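Local atomic coordinates of putative hydantoin racemase (Klebsiella pneumoniae subsp. pneumoniae, PDB entry 3QVK), a protein that probably catalyses the interconversion of the D and L forms of 5-monosubstituted hydantoins, as a member of the HyuE racemase family. Residues I114-P119 with L141-L146; S44-F49 with L146-L151; Q5-N10 with E60-G65. One frame throughout, in Å; residues are numbered along the deposited sequence.

Contact 1: I114-P119 with L141-L146; sequences IVTTLP and LHAIDL. With 2AL (1-(2,5-dioxo-2,5-dihydro-1H-imidazol-4-yl)urea), chain C.
His-142 N donates to Ile-114 O over 2.7 Å, the shortest of the backbone bonds between 114-119 and 141-146, which join strand 112-116 to its parallel neighbour 138-143. The bonding continues along the strands: Thr-116 N gives a nearly straight bond to His-142 O (2.8 Å, 170° at the hydrogen), and Ile-144 N reaches Thr-116 O at 3.0 Å. Beyond the strands the bonding fades to a weak one from Asp-145 N to Thr-117 O. Ile-114 and Leu-141 lie side by side on one face of the sheet, CD1 of the first 4.1 Å from CD2 of the second, while on the opposite face Val-115 CG1 meets CG2 of Ile-144, just past the strand end, their side chains crossing at about a right angle. Ala-143 CB sits against the backbone where Leu-118 passes into Pro-119, 3.6 Å from Pro-119 N. The imidazole of His-142 is held from outside, its NE2 bonded to Asp-173. At the strand end, Thr-117 has OG1 set between its backbone N and carbonyl carbon (chi1 57°), where it takes a weak bond from N1 of the bound ureido compound (3.2 Å). Thr-116 OG1, hydrogen-bonded to Gly-181 O, lies 3.1 Å from O2 of the ligand. The bonds to 141-146 hold the end of strand 112-116, whose Thr-116 and the following Thr-117 bring their hydroxyls to the urea group.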
loop_
_atom_site.group_PDB
_atom_site.type_symbol
_atom_site.label_atom_id
_atom_site.label_comp_id
_atom_site.label_asym_id
_atom_site.label_seq_id
_atom_site.Cartn_x
_atom_site.Cartn_y
_atom_site.Cartn_z
ATOM N N ILE A 114 5.685 12.926 -14.864
ATOM C CA ILE A 114 6.592 12.328 -15.844
ATOM C C ILE A 114 6.115 12.611 -17.270
ATOM O O ILE A 114 4.938 12.426 -17.589
ATOM C CB ILE A 114 6.763 10.798 -15.622
ATOM C CG1 ILE A 114 7.405 10.522 -14.255
ATOM C CG2 ILE A 114 7.603 10.169 -16.744
ATOM C CD1 ILE A 114 7.335 9.068 -13.808
ATOM N N VAL A 115 7.035 13.079 -18.109
ATOM C CA VAL A 115 6.776 13.259 -19.536
ATOM C C VAL A 115 7.726 12.356 -20.322
ATOM O O VAL A 115 8.938 12.582 -20.342
ATOM C CB VAL A 115 6.930 14.738 -19.978
ATOM C CG1 VAL A 115 6.666 14.887 -21.476
ATOM C CG2 VAL A 115 5.989 15.640 -19.185
ATOM N N THR A 116 7.166 11.326 -20.954
ATOM C CA THR A 116 7.954 10.336 -21.689
ATOM C C THR A 116 7.545 10.245 -23.171
ATOM O O THR A 116 6.772 11.075 -23.657
ATOM C CB THR A 116 7.936 8.946 -20.982
ATOM O OG1 THR A 116 8.895 8.075 -21.591
ATOM C CG2 THR A 116 6.551 8.304 -21.031
ATOM N N THR A 117 8.064 9.239 -23.872
ATOM C CA THR A 117 7.933 9.134 -25.329
ATOM C C THR A 117 6.642 8.447 -25.792
ATOM O O THR A 117 5.694 9.117 -26.209
ATOM C CB THR A 117 9.159 8.419 -25.953
ATOM O OG1 THR A 117 9.310 7.123 -25.359
ATOM C CG2 THR A 117 10.430 9.227 -25.720
ATOM N N LEU A 118 6.616 7.117 -25.723
ATOM C CA LEU A 118 5.486 6.326 -26.218
ATOM C C LEU A 118 4.537 5.894 -25.101
ATOM O O LEU A 118 4.981 5.655 -23.975
ATOM C CB LEU A 118 5.985 5.090 -26.976
ATOM C CG LEU A 118 6.484 5.242 -28.415
ATOM C CD1 LEU A 118 7.047 3.920 -28.903
ATOM C CD2 LEU A 118 5.382 5.726 -29.354
ATOM N N PRO A 119 3.228 5.793 -25.411
ATOM C CA PRO A 119 2.226 5.297 -24.462
ATOM C C PRO A 119 2.548 3.922 -23.871
ATOM O O PRO A 119 2.273 3.685 -22.696
ATOM C CB PRO A 119 0.953 5.223 -25.308
ATOM C CG PRO A 119 1.125 6.294 -26.314
ATOM C CD PRO A 119 2.594 6.307 -26.642
ATOM N N LEU A 141 1.507 10.647 -15.140
ATOM C CA LEU A 141 2.436 10.195 -16.171
ATOM C C LEU A 141 1.874 10.547 -17.542
ATOM O O LEU A 141 0.687 10.335 -17.807
ATOM C CB LEU A 141 2.679 8.686 -16.073
ATOM C CG LEU A 141 3.408 8.124 -14.850
ATOM C CD1 LEU A 141 2.428 7.802 -13.729
ATOM C CD2 LEU A 141 4.178 6.878 -15.244
ATOM N N HIS A 142 2.727 11.088 -18.406
ATOM C CA HIS A 142 2.308 11.530 -19.732
ATOM C C HIS A 142 3.254 11.043 -20.825
ATOM O O HIS A 142 4.463 10.934 -20.609
ATOM C CB HIS A 142 2.221 13.056 -19.788
ATOM C CG HIS A 142 1.359 13.660 -18.723
ATOM N ND1 HIS A 142 0.004 13.426 -18.638
ATOM C CD2 HIS A 142 1.661 14.500 -17.705
ATOM C CE1 HIS A 142 -0.491 14.089 -17.608
ATOM N NE2 HIS A 142 0.493 14.749 -17.026
ATOM N N ALA A 143 2.688 10.760 -21.995
ATOM C CA ALA A 143 3.460 10.369 -23.172
ATOM C C ALA A 143 3.141 11.295 -24.343
ATOM O O ALA A 143 1.987 11.681 -24.538
ATOM C CB ALA A 143 3.174 8.924 -23.537
ATOM N N ILE A 144 4.166 11.645 -25.117
ATOM C CA ILE A 144 4.010 12.567 -26.250
ATOM C C ILE A 144 3.571 11.879 -27.548
ATOM O O ILE A 144 3.334 12.544 -28.561
ATOM C CB ILE A 144 5.292 13.420 -26.497
ATOM C CG1 ILE A 144 6.515 12.523 -26.741
ATOM C CG2 ILE A 144 5.521 14.389 -25.332
ATOM C CD1 ILE A 144 7.698 13.233 -27.388
ATOM N N ASP A 145 3.463 10.550 -27.498
ATOM C CA ASP A 145 3.032 9.707 -28.627
ATOM C C ASP A 145 3.919 9.834 -29.876
ATOM O O ASP A 145 3.429 9.914 -31.007
ATOM C CB ASP A 145 1.544 9.922 -28.959
ATOM C CG ASP A 145 0.934 8.753 -29.732
ATOM O OD1 ASP A 145 -0.204 8.903 -30.227
ATOM O OD2 ASP A 145 1.582 7.688 -29.847
ATOM N N LEU A 146 5.229 9.857 -29.648
ATOM C CA LEU A 146 6.215 9.789 -30.719
ATOM C C LEU A 146 7.279 8.757 -30.355
ATOM O O LEU A 146 7.571 8.569 -29.170
ATOM C CB LEU A 146 6.864 11.157 -30.962
ATOM C CG LEU A 146 6.060 12.267 -31.649
ATOM C CD1 LEU A 146 6.916 13.517 -31.766
ATOM C CD2 LEU A 146 5.551 11.845 -33.026
HETATM C C4 2AL C . 14.004 4.915 -23.453
HETATM C C5 2AL C . 15.151 5.662 -23.248
HETATM O O5 2AL C . 15.345 6.461 -22.332
HETATM N N7 2AL C . 16.016 5.368 -24.214
HETATM C C8 2AL C . 15.408 4.463 -24.986
HETATM O O8 2AL C . 15.911 3.957 -25.987
HETATM N N9 2AL C . 14.182 4.173 -24.540
HETATM N N3 2AL C . 12.902 4.916 -22.699
HETATM C C2 2AL C . 11.907 5.790 -22.872
HETATM N N1 2AL C . 12.041 6.709 -23.824
HETATM O O2 2AL C . 10.898 5.751 -22.166
#

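Contact 2: S44-F49 with L146-L151; sequences SIEGHF and LPVLAL. With 2AL (1-(2,5-dioxo-2,5-dihydro-1H-imidazol-4-yl)urea), chain C.
The ligand pocket is bordered here by two loops, 44-47 leading into helix 48-68 and the loop 146-151, which follows strand 138-143 and enters a 3-10 segment at Val-148. Glu-46 bridges them: its OE2 accepts from Val-148 N at 3.1 Å (158° at the hydrogen), using the anti lone pair, the one turned away from OE1. The chain that brings it there is extended beyond CG, and it runs alongside Val-148 with the two side chains heading opposite ways, Glu-46 CG 3.7 Å from Val-148 CG2. A water bridges the two loops, donating to Glu-46 OE2 at 2.7 Å, accepting from Leu-149 N and hydrogen-bonding Ser-44 OG. OE2 is therefore gripped by an amide and a water, while OE1 forms a salt bridge with Lys-233 of a second subunit, which should favour the ionised carboxylate. Ser-44 CB packs on Leu-149 CG at 3.8 Å.

On the pocket side, Ile-45 N donates to ligand O8 at 2.9 Å. Val-148 puts both methyls against the ligand: CG1, anti to the backbone N (chi1 172°), comes 3.7 Å from the ligand's C8, and CG2 approaches its N1. Loops from two separate parallel sheets meeting over a bound ligand are typical of the two-domain Asp/Glu racemase fold, whose active site lies in the cleft between the domains.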
loop_
_atom_site.group_PDB
_atom_site.type_symbol
_atom_site.label_atom_id
_atom_site.label_comp_id
_atom_site.label_asym_id
_atom_site.label_seq_id
_atom_site.Cartn_x
_atom_site.Cartn_y
_atom_site.Cartn_z
ATOM N N SER A 44 16.532 1.422 -30.269
ATOM C CA SER A 44 15.745 2.164 -29.283
ATOM C C SER A 44 14.930 1.204 -28.425
ATOM O O SER A 44 14.584 0.106 -28.866
ATOM C CB SER A 44 14.832 3.193 -29.960
ATOM O OG SER A 44 13.823 2.566 -30.731
ATOM N N ILE A 45 14.631 1.625 -27.200
ATOM C CA ILE A 45 13.912 0.782 -26.250
ATOM C C ILE A 45 12.473 1.272 -26.090
ATOM O O ILE A 45 12.226 2.344 -25.531
ATOM C CB ILE A 45 14.639 0.711 -24.888
ATOM C CG1 ILE A 45 16.087 0.246 -25.084
ATOM C CG2 ILE A 45 13.906 -0.230 -23.941
ATOM C CD1 ILE A 45 17.048 0.732 -24.013
ATOM N N GLU A 46 11.536 0.474 -26.600
ATOM C CA GLU A 46 10.123 0.849 -26.655
ATOM C C GLU A 46 9.224 -0.315 -26.241
ATOM O O GLU A 46 8.296 -0.685 -26.965
ATOM C CB GLU A 46 9.754 1.321 -28.068
ATOM C CG GLU A 46 10.547 2.526 -28.563
ATOM C CD GLU A 46 10.281 2.857 -30.019
ATOM O OE1 GLU A 46 10.173 1.926 -30.845
ATOM O OE2 GLU A 46 10.191 4.059 -30.338
ATOM N N GLY A 47 9.506 -0.891 -25.077
ATOM C CA GLY A 47 8.734 -2.024 -24.573
ATOM C C GLY A 47 9.572 -3.043 -23.828
ATOM O O GLY A 47 10.783 -2.875 -23.677
ATOM N N HIS A 48 8.916 -4.110 -23.380
ATOM C CA HIS A 48 9.533 -5.117 -22.515
ATOM C C HIS A 48 10.544 -6.000 -23.245
ATOM O O HIS A 48 11.567 -6.382 -22.670
ATOM C CB HIS A 48 8.452 -5.972 -21.849
ATOM C CG HIS A 48 7.406 -5.172 -21.137
ATOM N ND1 HIS A 48 6.242 -4.757 -21.748
ATOM C CD2 HIS A 48 7.352 -4.704 -19.867
ATOM C CE1 HIS A 48 5.514 -4.070 -20.885
ATOM N NE2 HIS A 48 6.165 -4.025 -19.736
ATOM N N PHE A 49 10.244 -6.322 -24.503
ATOM C CA PHE A 49 11.132 -7.108 -25.363
ATOM C C PHE A 49 12.451 -6.370 -25.595
ATOM O O PHE A 49 13.528 -6.958 -25.470
ATOM C CB PHE A 49 10.425 -7.426 -26.690
ATOM C CG PHE A 49 11.284 -8.140 -27.702
ATOM C CD1 PHE A 49 11.473 -9.516 -27.630
ATOM C CD2 PHE A 49 11.874 -7.437 -28.750
ATOM C CE1 PHE A 49 12.257 -10.179 -28.574
ATOM C CE2 PHE A 49 12.655 -8.090 -29.701
ATOM C CZ PHE A 49 12.848 -9.465 -29.610
ATOM N N LEU A 146 5.229 9.857 -29.648
ATOM C CA LEU A 146 6.215 9.789 -30.719
ATOM C C LEU A 146 7.279 8.757 -30.355
ATOM O O LEU A 146 7.571 8.569 -29.170
ATOM C CB LEU A 146 6.864 11.157 -30.962
ATOM C CG LEU A 146 6.060 12.267 -31.649
ATOM C CD1 LEU A 146 6.916 13.517 -31.766
ATOM C CD2 LEU A 146 5.551 11.845 -33.026
ATOM N N PRO A 147 7.861 8.081 -31.368
ATOM C CA PRO A 147 8.932 7.115 -31.103
ATOM C C PRO A 147 10.129 7.761 -30.406
ATOM O O PRO A 147 10.347 8.966 -30.542
ATOM C CB PRO A 147 9.325 6.623 -32.503
ATOM C CG PRO A 147 8.793 7.652 -33.447
ATOM C CD PRO A 147 7.545 8.160 -32.806
ATOM N N VAL A 148 10.887 6.958 -29.664
ATOM C CA VAL A 148 12.036 7.441 -28.888
ATOM C C VAL A 148 13.024 8.255 -29.735
ATOM O O VAL A 148 13.474 9.326 -29.319
ATOM C CB VAL A 148 12.761 6.267 -28.167
ATOM C CG1 VAL A 148 14.065 6.730 -27.525
ATOM C CG2 VAL A 148 11.852 5.649 -27.114
ATOM N N LEU A 149 13.329 7.755 -30.931
ATOM C CA LEU A 149 14.335 8.368 -31.802
ATOM C C LEU A 149 13.871 9.647 -32.513
ATOM O O LEU A 149 14.653 10.279 -33.227
ATOM C CB LEU A 149 14.870 7.342 -32.813
ATOM C CG LEU A 149 15.572 6.106 -32.236
ATOM C CD1 LEU A 149 15.884 5.101 -33.333
ATOM C CD2 LEU A 149 16.839 6.474 -31.465
ATOM N N ALA A 150 12.611 10.029 -32.306
ATOM C CA ALA A 150 12.084 11.293 -32.831
ATOM C C ALA A 150 12.815 12.493 -32.227
ATOM O O ALA A 150 12.885 13.560 -32.839
ATOM C CB ALA A 150 10.586 11.399 -32.583
ATOM N N LEU A 151 13.364 12.301 -31.029
ATOM C CA LEU A 151 14.168 13.318 -30.351
ATOM C C LEU A 151 15.500 13.578 -31.058
ATOM O O LEU A 151 16.146 14.600 -30.820
ATOM C CB LEU A 151 14.425 12.905 -28.897
ATOM C CG LEU A 151 13.228 12.889 -27.941
ATOM C CD1 LEU A 151 13.473 11.912 -26.800
ATOM C CD2 LEU A 151 12.922 14.288 -27.409
HETATM C C4 2AL C . 14.004 4.915 -23.453
HETATM C C5 2AL C . 15.151 5.662 -23.248
HETATM O O5 2AL C . 15.345 6.461 -22.332
HETATM N N7 2AL C . 16.016 5.368 -24.214
HETATM C C8 2AL C . 15.408 4.463 -24.986
HETATM O O8 2AL C . 15.911 3.957 -25.987
HETATM N N9 2AL C . 14.182 4.173 -24.540
HETATM N N3 2AL C . 12.902 4.916 -22.699
HETATM C C2 2AL C . 11.907 5.790 -22.872
HETATM N N1 2AL C . 12.041 6.709 -23.824
HETATM O O2 2AL C . 10.898 5.751 -22.166
HETATM O O HOH W 1 12.355 4.823 -31.667
#

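Contact 3: Q5-N10 with E60-G65; sequences QVINPN and EQIRAG. With 2AL (1-(2,5-dioxo-2,5-dihydro-1H-imidazol-4-yl)urea), chain C.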
loop_
_atom_site.group_PDB
_atom_site.type_symbol
_atom_site.label_atom_id
_atom_site.label_comp_id
_atom_site.label_asym_id
_atom_site.label_seq_id
_atom_site.Cartn_x
_atom_site.Cartn_y
_atom_site.Cartn_z
ATOM N N GLN A 5 31.535 5.346 -16.200
ATOM C CA GLN A 5 31.052 4.755 -17.442
ATOM C C GLN A 5 29.551 4.995 -17.584
ATOM O O GLN A 5 28.751 4.443 -16.826
ATOM C CB GLN A 5 31.356 3.255 -17.478
ATOM C CG GLN A 5 31.036 2.586 -18.811
ATOM C CD GLN A 5 31.058 1.069 -18.741
ATOM O OE1 GLN A 5 30.581 0.469 -17.776
ATOM N NE2 GLN A 5 31.605 0.441 -19.775
ATOM N N VAL A 6 29.180 5.828 -18.550
ATOM C CA VAL A 6 27.774 6.094 -18.833
ATOM C C VAL A 6 27.330 5.222 -20.006
ATOM O O VAL A 6 27.753 5.425 -21.149
ATOM C CB VAL A 6 27.506 7.593 -19.117
ATOM C CG1 VAL A 6 26.020 7.841 -19.316
ATOM C CG2 VAL A 6 28.033 8.460 -17.975
ATOM N N ILE A 7 26.483 4.241 -19.703
ATOM C CA ILE A 7 26.055 3.256 -20.689
ATOM C C ILE A 7 24.689 3.603 -21.263
ATOM O O ILE A 7 23.686 3.607 -20.548
ATOM C CB ILE A 7 26.002 1.823 -20.090
ATOM C CG1 ILE A 7 27.329 1.462 -19.418
ATOM C CG2 ILE A 7 25.632 0.796 -21.171
ATOM C CD1 ILE A 7 27.234 0.300 -18.455
ATOM N N ASN A 8 24.663 3.905 -22.559
ATOM C CA ASN A 8 23.416 3.952 -23.306
ATOM C C ASN A 8 23.032 2.508 -23.632
ATOM O O ASN A 8 23.757 1.833 -24.361
ATOM C CB ASN A 8 23.580 4.785 -24.584
ATOM C CG ASN A 8 22.308 4.844 -25.424
ATOM O OD1 ASN A 8 21.210 4.565 -24.940
ATOM N ND2 ASN A 8 22.456 5.217 -26.690
ATOM N N PRO A 9 21.907 2.021 -23.069
ATOM C CA PRO A 9 21.494 0.625 -23.236
ATOM C C PRO A 9 21.045 0.275 -24.654
ATOM O O PRO A 9 21.025 -0.905 -25.012
ATOM C CB PRO A 9 20.320 0.486 -22.258
ATOM C CG PRO A 9 20.488 1.616 -21.300
ATOM C CD PRO A 9 21.011 2.728 -22.141
ATOM N N ASN A 10 20.678 1.284 -25.442
ATOM C CA ASN A 10 20.381 1.073 -26.857
ATOM C C ASN A 10 21.616 1.299 -27.739
ATOM O O ASN A 10 22.607 1.877 -27.285
ATOM C CB ASN A 10 19.170 1.908 -27.315
ATOM C CG ASN A 10 19.457 3.400 -27.384
ATOM O OD1 ASN A 10 20.379 3.842 -28.071
ATOM N ND2 ASN A 10 18.642 4.188 -26.693
ATOM N N GLU A 60 27.209 -6.396 -20.779
ATOM C CA GLU A 60 28.379 -6.430 -21.657
ATOM C C GLU A 60 29.291 -5.226 -21.402
ATOM O O GLU A 60 30.511 -5.375 -21.302
ATOM C CB GLU A 60 27.924 -6.475 -23.124
ATOM C CG GLU A 60 29.031 -6.313 -24.162
ATOM C CD GLU A 60 28.500 -5.845 -25.508
ATOM O OE1 GLU A 60 28.794 -4.694 -25.896
ATOM O OE2 GLU A 60 27.775 -6.620 -26.171
ATOM N N GLN A 61 28.691 -4.042 -21.287
ATOM C CA GLN A 61 29.445 -2.814 -21.028
ATOM C C GLN A 61 29.905 -2.690 -19.572
ATOM O O GLN A 61 30.973 -2.134 -19.308
ATOM C CB GLN A 61 28.651 -1.575 -21.460
ATOM C CG GLN A 61 28.500 -1.419 -22.975
ATOM C CD GLN A 61 29.833 -1.420 -23.712
ATOM O OE1 GLN A 61 30.747 -0.666 -23.376
ATOM N NE2 GLN A 61 29.946 -2.275 -24.723
ATOM N N ILE A 62 29.099 -3.204 -18.641
ATOM C CA ILE A 62 29.469 -3.271 -17.220
ATOM C C ILE A 62 30.762 -4.072 -17.049
ATOM O O ILE A 62 31.681 -3.641 -16.345
ATOM C CB ILE A 62 28.335 -3.897 -16.352
ATOM C CG1 ILE A 62 27.112 -2.968 -16.275
ATOM C CG2 ILE A 62 28.840 -4.269 -14.950
ATOM C CD1 ILE A 62 27.287 -1.721 -15.414
ATOM N N ARG A 63 30.818 -5.230 -17.705
ATOM C CA ARG A 63 32.008 -6.081 -17.720
ATOM C C ARG A 63 33.230 -5.316 -18.230
ATOM O O ARG A 63 34.298 -5.368 -17.617
ATOM C CB ARG A 63 31.763 -7.312 -18.594
ATOM C CG ARG A 63 32.941 -8.270 -18.666
ATOM C CD ARG A 63 33.229 -8.653 -20.104
ATOM N NE ARG A 63 33.922 -7.589 -20.826
ATOM C CZ ARG A 63 33.927 -7.448 -22.148
ATOM N NH1 ARG A 63 33.261 -8.299 -22.922
ATOM N NH2 ARG A 63 34.593 -6.444 -22.699
ATOM N N ALA A 64 33.058 -4.610 -19.347
ATOM C CA ALA A 64 34.117 -3.789 -19.934
ATOM C C ALA A 64 34.574 -2.688 -18.977
ATOM O O ALA A 64 35.772 -2.438 -18.839
ATOM C CB ALA A 64 33.659 -3.193 -21.259
ATOM N N GLY A 65 33.611 -2.045 -18.315
ATOM C CA GLY A 65 33.893 -0.999 -17.332
ATOM C C GLY A 65 34.666 -1.499 -16.124
ATOM O O GLY A 65 35.605 -0.842 -15.668
HETATM C C4 2AL C . 14.004 4.915 -23.453
HETATM C C5 2AL C . 15.151 5.662 -23.248
HETATM O O5 2AL C . 15.345 6.461 -22.332
HETATM N N7 2AL C . 16.016 5.368 -24.214
HETATM C C8 2AL C . 15.408 4.463 -24.986
HETATM O O8 2AL C . 15.911 3.957 -25.987
HETATM N N9 2AL C . 14.182 4.173 -24.540
HETATM N N3 2AL C . 12.902 4.916 -22.699
HETATM C C2 2AL C . 11.907 5.790 -22.872
HETATM N N1 2AL C . 12.041 6.709 -23.824
HETATM O O2 2AL C . 10.898 5.751 -22.166
#
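Polar contact between strand 2-7 and helix 48-68 rests on Gln-5 and Gln-61: Gln-5 NE2 donates to Gln-61 O at 2.7 Å, with 150° at the hydrogen. The acceptor lies close to the plane of the Gln-5 amide, but the donor stands above the carbonyl plane of Gln-61, 46° out of it. Gln-61 O has a second donor, since Gly-65 N makes its regular helical bond to it at 2.8 Å, and the two donors come from opposite faces of the carbonyl plane. The strand side chain thus adds a second bond to an oxygen already used within the helix. Gln-5 reaches it with CG anti to its own N (chi1 -173°) and the chain extended beyond, bringing the amide to Gln-61 O and Gly-65. Gly-65, without a side chain, lets this amide come close: Gln-5 OE1 is 3.6 Å from Gly-65 CA. The same OE1 accepts from His-73 ND1, so both ends of the amide are engaged and its rotation is fixed.

Apolar packing is carried by Ile-7. Its CD1 meets Ile-62 CD1 at 3.7 Å, the two side chains crossing at about a right angle, and its CG2 lies 3.8 Å from Gln-61 CB.

Among bonds within a segment, Asn-8 ND2 donates to Asn-10 OD1, and Asn-10 ND2 in turn donates to ligand O8 at 2.8 Å; Asn-8 is thus a second-shell residue for a ligand-binding one.

Helix 48-68 runs nearly antiparallel to the strand, covering one face of the sheet through Gln-5 and Ile-7. Val-6, on the other face, packs on Ile-19 of helix 13-26, and strands 31-36 and 72-75 flank strand 2-7 within the sheet.

All three contacts reach the same bound ligand. Contact 1 meets its urea end through Thr-116 and Thr-117, whereas contacts 2 and 3 converge on O8 of its ring, through Ile-45 N and Asn-10 ND2. Contacts 1 and 2 share Leu-146 and lie 10 Å apart between centres; Thr-117 OG1 packs on Val-148 CG2 at 3.4 Å. Contact 2 also touches contact 3, with Ile-45 CD1 3.7 Å from Pro-9 CB, and both draw on helix 48-68. Contacts 1 and 3 do not touch: their centres are 26 Å apart, on opposite sides of the chain's centre and in different sheets, with contact 2 bridging them beside the ligand.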